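Long-range contact in mandelate racemase/muconate lactonizing protein (Thermobispora bispora, PDB 3VC5), which probably catalyses the magnesium-dependent dehydration of D-glucarate to 5-dehydro-4-deoxy-D-glucarate, as a member of the mandelate racemase/muconate lactonizing enzyme family: residues G253-P266 with A278-V290. Residues are numbered along the deposited sequence; the frame is centred on the assembly and turned at random.
Sequences GRALDGVLEYLEDP and AEVPMPLATNMCV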
# COMPACT_ATOMS: atom_id res chain seq x y z
N GLY A 253 -21.06 7.05 25.47
CA GLY A 253 -20.63 5.74 24.99
C GLY A 253 -21.14 4.61 25.88
O GLY A 253 -21.65 3.59 25.40
N ARG A 254 -21.00 4.78 27.19
CA ARG A 254 -21.52 3.78 28.12
C ARG A 254 -23.04 3.65 28.04
O ARG A 254 -23.58 2.54 28.06
CB ARG A 254 -21.06 4.08 29.54
CG ARG A 254 -19.59 3.78 29.76
CD ARG A 254 -19.12 4.20 31.13
NE ARG A 254 -17.70 3.95 31.28
CZ ARG A 254 -17.04 4.05 32.43
NH1 ARG A 254 -17.68 4.40 33.54
NH2 ARG A 254 -15.73 3.80 32.47
N ALA A 255 -23.73 4.79 27.94
CA ALA A 255 -25.18 4.74 27.80
C ALA A 255 -25.62 4.01 26.53
O ALA A 255 -26.70 3.42 26.50
CB ALA A 255 -25.78 6.15 27.85
N LEU A 256 -24.79 4.04 25.48
CA LEU A 256 -25.15 3.42 24.20
C LEU A 256 -24.51 2.02 24.01
O LEU A 256 -24.35 1.53 22.88
CB LEU A 256 -24.79 4.36 23.03
CG LEU A 256 -25.62 5.64 23.04
CD1 LEU A 256 -25.13 6.55 21.94
CD2 LEU A 256 -27.11 5.33 22.88
N ASP A 257 -24.16 1.37 25.12
CA ASP A 257 -23.52 0.05 25.08
C ASP A 257 -24.39 -0.89 24.24
O ASP A 257 -25.58 -0.98 24.48
CB ASP A 257 -23.38 -0.50 26.51
CG ASP A 257 -22.54 -1.77 26.59
OD1 ASP A 257 -22.22 -2.41 25.56
OD2 ASP A 257 -22.19 -2.16 27.73
N GLY A 258 -23.78 -1.57 23.27
CA GLY A 258 -24.49 -2.56 22.46
C GLY A 258 -25.39 -1.97 21.37
O GLY A 258 -26.09 -2.71 20.68
N VAL A 259 -25.36 -0.65 21.21
CA VAL A 259 -26.23 0.03 20.23
C VAL A 259 -25.48 0.53 18.99
O VAL A 259 -26.03 0.52 17.89
CB VAL A 259 -27.05 1.18 20.89
CG1 VAL A 259 -28.03 1.78 19.90
CG2 VAL A 259 -27.79 0.68 22.13
N LEU A 260 -24.23 0.98 19.16
CA LEU A 260 -23.45 1.57 18.04
C LEU A 260 -22.43 0.61 17.39
O LEU A 260 -21.71 -0.11 18.09
CB LEU A 260 -22.71 2.83 18.51
CG LEU A 260 -23.55 4.01 19.01
CD1 LEU A 260 -22.66 5.11 19.57
CD2 LEU A 260 -24.52 4.58 17.94
N GLU A 261 -22.39 0.60 16.06
CA GLU A 261 -21.32 -0.04 15.29
C GLU A 261 -20.00 0.63 15.71
O GLU A 261 -18.98 -0.04 15.93
CB GLU A 261 -21.57 0.16 13.78
CG GLU A 261 -20.53 -0.45 12.86
CD GLU A 261 -20.78 -0.15 11.39
OE1 GLU A 261 -21.54 0.81 11.08
OE2 GLU A 261 -20.22 -0.88 10.52
N TYR A 262 -20.03 1.96 15.81
CA TYR A 262 -18.90 2.75 16.31
C TYR A 262 -19.35 4.16 16.70
O TYR A 262 -20.41 4.64 16.25
CB TYR A 262 -17.70 2.77 15.32
CG TYR A 262 -17.91 3.23 13.89
CD1 TYR A 262 -17.78 2.31 12.83
CD2 TYR A 262 -18.19 4.57 13.57
CE1 TYR A 262 -17.92 2.71 11.52
CE2 TYR A 262 -18.35 4.98 12.22
CZ TYR A 262 -18.19 4.03 11.22
OH TYR A 262 -18.32 4.38 9.88
N LEU A 263 -18.56 4.81 17.56
CA LEU A 263 -18.82 6.19 17.97
C LEU A 263 -17.74 7.04 17.28
O LEU A 263 -16.55 6.86 17.53
CB LEU A 263 -18.77 6.31 19.52
CG LEU A 263 -18.89 7.71 20.14
CD1 LEU A 263 -20.21 8.39 19.69
CD2 LEU A 263 -18.79 7.65 21.69
N GLU A 264 -18.15 7.95 16.42
CA GLU A 264 -17.22 8.63 15.52
C GLU A 264 -16.88 10.02 16.06
O GLU A 264 -17.77 10.84 16.28
CB GLU A 264 -17.93 8.77 14.17
CG GLU A 264 -17.09 9.32 13.07
CD GLU A 264 -17.84 9.29 11.75
OE1 GLU A 264 -18.56 8.31 11.51
OE2 GLU A 264 -17.72 10.23 10.97
N ASP A 265 -15.59 10.27 16.31
CA ASP A 265 -15.15 11.61 16.76
C ASP A 265 -15.98 12.23 17.87
O ASP A 265 -16.49 13.35 17.74
CB ASP A 265 -15.09 12.56 15.57
CG ASP A 265 -13.91 12.23 14.67
OD1 ASP A 265 -12.79 12.01 15.24
OD2 ASP A 265 -14.10 12.14 13.44
N PRO A 266 -16.11 11.52 19.01
CA PRO A 266 -16.85 12.19 20.09
C PRO A 266 -16.13 13.44 20.65
O PRO A 266 -16.79 14.39 21.09
CB PRO A 266 -16.96 11.09 21.16
CG PRO A 266 -15.85 10.14 20.84
CD PRO A 266 -15.74 10.14 19.35
N ALA A 278 -10.67 3.95 25.70
CA ALA A 278 -10.32 3.00 26.75
C ALA A 278 -11.47 2.77 27.72
O ALA A 278 -11.46 1.80 28.50
CB ALA A 278 -9.08 3.51 27.51
N GLU A 279 -12.47 3.65 27.69
CA GLU A 279 -13.54 3.62 28.73
C GLU A 279 -14.97 3.44 28.17
O GLU A 279 -15.96 3.49 28.93
CB GLU A 279 -13.49 4.88 29.58
CG GLU A 279 -12.20 5.00 30.38
CD GLU A 279 -12.09 3.93 31.45
OE1 GLU A 279 -13.09 3.21 31.69
OE2 GLU A 279 -11.00 3.81 32.07
N VAL A 280 -15.08 3.22 26.86
CA VAL A 280 -16.39 2.96 26.23
C VAL A 280 -16.41 1.60 25.56
O VAL A 280 -15.36 1.09 25.17
CB VAL A 280 -16.81 4.08 25.24
CG1 VAL A 280 -16.87 5.43 25.96
CG2 VAL A 280 -15.85 4.14 24.05
N PRO A 281 -17.60 0.98 25.45
CA PRO A 281 -17.65 -0.42 24.99
C PRO A 281 -17.61 -0.63 23.48
O PRO A 281 -17.37 -1.76 23.03
CB PRO A 281 -18.98 -0.93 25.53
CG PRO A 281 -19.82 0.32 25.71
CD PRO A 281 -18.86 1.41 26.09
N MET A 282 -17.85 0.42 22.70
CA MET A 282 -17.79 0.29 21.26
C MET A 282 -16.51 0.95 20.73
O MET A 282 -15.94 1.81 21.40
CB MET A 282 -19.03 0.92 20.61
CG MET A 282 -19.07 2.44 20.65
SD MET A 282 -19.53 3.10 22.27
CE MET A 282 -21.13 2.34 22.56
N PRO A 283 -16.03 0.52 19.54
CA PRO A 283 -14.88 1.19 18.91
C PRO A 283 -15.16 2.67 18.60
O PRO A 283 -16.32 3.04 18.34
CB PRO A 283 -14.70 0.45 17.60
CG PRO A 283 -15.55 -0.80 17.66
CD PRO A 283 -16.61 -0.56 18.71
N LEU A 284 -14.12 3.50 18.63
CA LEU A 284 -14.21 4.87 18.14
C LEU A 284 -13.73 4.89 16.69
O LEU A 284 -12.90 4.04 16.28
CB LEU A 284 -13.32 5.81 18.95
CG LEU A 284 -13.65 5.92 20.44
CD1 LEU A 284 -12.91 7.11 21.06
CD2 LEU A 284 -15.16 6.01 20.68
N ALA A 285 -14.24 5.85 15.91
CA ALA A 285 -13.80 6.07 14.55
C ALA A 285 -13.38 7.52 14.41
O ALA A 285 -13.77 8.37 15.23
CB ALA A 285 -14.97 5.79 13.58
N THR A 286 -12.65 7.85 13.34
CA THR A 286 -12.33 9.26 13.13
C THR A 286 -12.22 9.60 11.64
O THR A 286 -11.80 8.74 10.81
CB THR A 286 -10.99 9.66 13.83
OG1 THR A 286 -10.91 11.09 13.90
CG2 THR A 286 -9.80 9.12 13.08
N ASN A 287 -12.54 10.86 11.33
CA ASN A 287 -11.98 11.53 10.14
C ASN A 287 -11.49 12.92 10.53
O ASN A 287 -11.54 13.85 9.72
CB ASN A 287 -13.00 11.63 9.00
CG ASN A 287 -14.34 12.23 9.43
OD1 ASN A 287 -15.32 11.50 9.57
ND2 ASN A 287 -14.41 13.55 9.61
N MET A 288 -10.98 13.04 11.78
CA MET A 288 -10.52 14.34 12.31
C MET A 288 -9.17 14.28 12.93
O MET A 288 -8.39 15.19 12.69
CB MET A 288 -11.51 14.97 13.32
CG MET A 288 -12.87 15.28 12.67
SD MET A 288 -14.08 15.94 13.87
CE MET A 288 -13.41 17.57 14.23
N CYS A 289 -8.87 13.25 13.73
CA CYS A 289 -7.57 13.23 14.42
C CYS A 289 -6.55 12.37 13.68
O CYS A 289 -5.38 12.34 14.03
CB CYS A 289 -7.74 12.79 15.90
SG CYS A 289 -8.15 11.03 16.20
N VAL A 290 -7.01 11.59 12.69
CA VAL A 290 -6.11 10.85 11.79
C VAL A 290 -6.57 11.11 10.37
O VAL A 290 -7.61 10.53 9.94
CB VAL A 290 -6.14 9.33 12.07
CG1 VAL A 290 -5.20 8.56 11.14
CG2 VAL A 290 -5.79 9.06 13.55
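Met282 packs its CG against the CB atoms of Leu260 and Leu263, near the N-terminal ends of parallel strands 262-264 and 284-286, which helix 270-277 joins in a beta-alpha-beta unit of the enolase-superfamily barrel. With CG between backbone N and carbonyl carbon (chi1 72°) and two further bends, the Met282 chain folds back to bring CE 3.1 Å from Gly253 O. Leu263 CB meets Leu284 CD2 at 3.8 Å, the two side chains running side by side, with Leu284 also touching Met273 and Ala277 of helix 270-277. On the other face of the sheet, Ala285 CB sits over the Tyr262 ring in a CH-pi contact, 3.9 Å from its centroid. Hydrogen bonds from Leu263 N to Pro283 O, Ala285 N to Leu263 O and Asp265 N to Ala285 O join the strands. At and just beyond their C-terminal ends lie Glu264, salt-bridged to Lys209, and Asn287; with Asp239 they bind magnesium in this protein, though this chain holds none here. The buried Asp265 carboxylate grips the following loop: OD2 receives Asn287 N through its syn lone pair (2.9 Å), while OD1 accepts a very short bond from Thr286 OG1. With an alanine here, Asn287 N and the Thr286 hydroxyl would probably both lose their carboxylate partner, leaving the backbone at Asn287 less firmly placed. At the far, exposed edge, Arg254 NE donates almost straight to Glu279 O (3.0 Å, 169°), and NH2 reaches Glu279 OE1 at 2.8 Å in a salt bridge whose hydrogen bond is weak, bent to 120°.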